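Local coordinates for hydrolase (Rhizobium meliloti, PDB 5HOE) that acts as a carbohydrate acetylesterase of the GDSL (SGNH) hydrolase family, removing acetyl groups from acetylated sugars, and assembles as an octamer, at the interface of chains A and B. Residues are numbered along the deposited sequence; one frame, centred on the assembly and turned at random. Chains: chain A/B, Hydrolase.

The interface of chains A and B. Residues chain A 119, 122-123, 181, 184-185, 188; chain B 113, 163, 166-167.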
# COMPACT_ATOMS: atom_id res chain seq x y z
N TYR A 119 13.61 25.00 1.48
CA TYR A 119 12.58 25.02 2.51
C TYR A 119 12.10 23.62 2.84
O TYR A 119 11.91 23.28 4.01
CB TYR A 119 11.40 25.93 2.14
CG TYR A 119 10.50 26.11 3.32
CD1 TYR A 119 10.81 27.03 4.31
CD2 TYR A 119 9.38 25.30 3.50
CE1 TYR A 119 10.01 27.17 5.42
CE2 TYR A 119 8.58 25.44 4.63
CZ TYR A 119 8.90 26.37 5.57
OH TYR A 119 8.10 26.50 6.68
N ALA A 122 14.62 22.01 5.18
CA ALA A 122 14.44 22.52 6.54
C ALA A 122 13.15 21.99 7.16
O ALA A 122 13.11 21.70 8.36
CB ALA A 122 14.48 24.04 6.52
N ASN A 123 12.10 21.84 6.35
CA ASN A 123 10.86 21.24 6.84
C ASN A 123 11.06 19.76 7.23
O ASN A 123 10.41 19.27 8.16
CB ASN A 123 9.75 21.38 5.81
CG ASN A 123 8.39 21.12 6.40
OD1 ASN A 123 7.99 21.75 7.38
ND2 ASN A 123 7.65 20.21 5.77
N LEU A 181 17.73 28.95 7.06
CA LEU A 181 16.43 28.32 7.24
C LEU A 181 16.39 27.49 8.51
O LEU A 181 15.35 27.46 9.19
CB LEU A 181 16.11 27.45 6.02
CG LEU A 181 15.83 28.24 4.74
CD1 LEU A 181 15.84 27.34 3.49
CD2 LEU A 181 14.51 28.95 4.88
N ALA A 184 15.86 29.85 11.42
CA ALA A 184 14.46 30.24 11.48
C ALA A 184 13.58 29.13 12.05
O ALA A 184 12.69 29.38 12.88
CB ALA A 184 13.99 30.63 10.09
N LEU A 185 13.84 27.88 11.63
CA LEU A 185 13.10 26.74 12.15
C LEU A 185 13.31 26.58 13.65
O LEU A 185 12.35 26.38 14.41
CB LEU A 185 13.59 25.48 11.44
CG LEU A 185 13.19 24.12 12.06
CD1 LEU A 185 11.72 23.82 11.81
CD2 LEU A 185 14.05 23.01 11.51
N PHE A 188 11.49 29.13 15.63
CA PHE A 188 10.05 28.91 15.59
C PHE A 188 9.66 27.77 16.53
O PHE A 188 8.70 27.89 17.31
CB PHE A 188 9.68 28.60 14.14
CG PHE A 188 8.21 28.42 13.87
CD1 PHE A 188 7.62 27.17 13.98
CD2 PHE A 188 7.42 29.49 13.47
CE1 PHE A 188 6.27 26.99 13.69
CE2 PHE A 188 6.08 29.31 13.17
CZ PHE A 188 5.51 28.06 13.28
N TYR B 113 5.44 24.00 0.24
CA TYR B 113 5.81 22.60 -0.01
C TYR B 113 4.68 21.75 -0.60
O TYR B 113 4.92 20.59 -0.96
CB TYR B 113 6.36 21.97 1.28
CG TYR B 113 5.49 22.06 2.51
CD1 TYR B 113 4.42 21.19 2.70
CD2 TYR B 113 5.75 23.00 3.51
CE1 TYR B 113 3.63 21.26 3.82
CE2 TYR B 113 4.97 23.07 4.65
CZ TYR B 113 3.90 22.19 4.80
OH TYR B 113 3.13 22.25 5.94
N TRP B 163 10.32 31.92 9.29
CA TRP B 163 9.85 30.55 9.11
C TRP B 163 8.45 30.55 8.49
O TRP B 163 8.18 29.77 7.56
CB TRP B 163 9.86 29.77 10.43
CG TRP B 163 9.55 28.31 10.21
CD1 TRP B 163 8.46 27.62 10.65
CD2 TRP B 163 10.35 27.38 9.46
NE1 TRP B 163 8.53 26.32 10.22
CE2 TRP B 163 9.67 26.14 9.49
CE3 TRP B 163 11.55 27.47 8.76
CZ2 TRP B 163 10.16 25.01 8.84
CZ3 TRP B 163 12.04 26.35 8.13
CH2 TRP B 163 11.35 25.13 8.17
N GLY B 166 8.78 31.47 4.75
CA GLY B 166 9.13 30.32 3.93
C GLY B 166 7.99 29.33 3.80
O GLY B 166 7.76 28.76 2.72
N MET B 167 7.26 29.11 4.89
CA MET B 167 6.13 28.18 4.91
C MET B 167 5.10 28.54 3.85
O MET B 167 4.51 27.66 3.21
CB MET B 167 5.49 28.19 6.30
CG MET B 167 4.49 27.06 6.55
SD MET B 167 3.68 27.20 8.16
CE MET B 167 5.06 26.92 9.27
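B:Trp163, on the short helix 162-167, inserts its indole between helices 118-133 and 171-189 of chain A, a knob-in-groove contact within the octamer. A chi1 of -172° sets its CG anti to the backbone N and sends the long, flat ring away from its own helix. Tryptophan suits the place because one side chain offers two broad faces and a long rim to the groove.

The two faces are gripped differently. Against one lies A:Tyr119, its phenol oxygen OH 3.2 Å from CE2, near the rim of the indole. Its ring carbon CE1 lies 3.5 Å from CZ3. On the opposite face A:Leu185 runs alongside the indole and points the same way: CB sits over the six-membered ring and the branch CD1 lies 3.6 Å from CZ2. A branched leucine can thus touch a flat surface at two places. The far rim meets the methyl CB of A:Ala122, small enough to let the ring tip come close to helix 118-133.

At the pyrrole end, the edge of the indole is tipped onto the face of the A:Phe188 ring, the two ring planes about 50° apart. CD1 leads, lying over the centre of the phenyl ring and 3.3 Å from its CG.

A:Tyr119 in turn reaches over the backbone of helix 162-167. With no side chain, B:Gly166 lets the phenol ring settle directly on its main chain, the carbonyl carbon C lying over the ring face 3.6 Å from the centroid. A:Asn123 lays its amide nearly parallel to one face of B:Tyr113, the planes 15° apart.

No hydrogen bond or salt bridge crosses this patch, so shape and apolar contact carry it. Even the phenol OH of A:Tyr119 meets carbon here, abutting the backbone and CB of B:Met167. The rings of A:Tyr119 and B:Tyr113 meet edge to edge, CE2 of the first 3.9 Å from CD2 of the second.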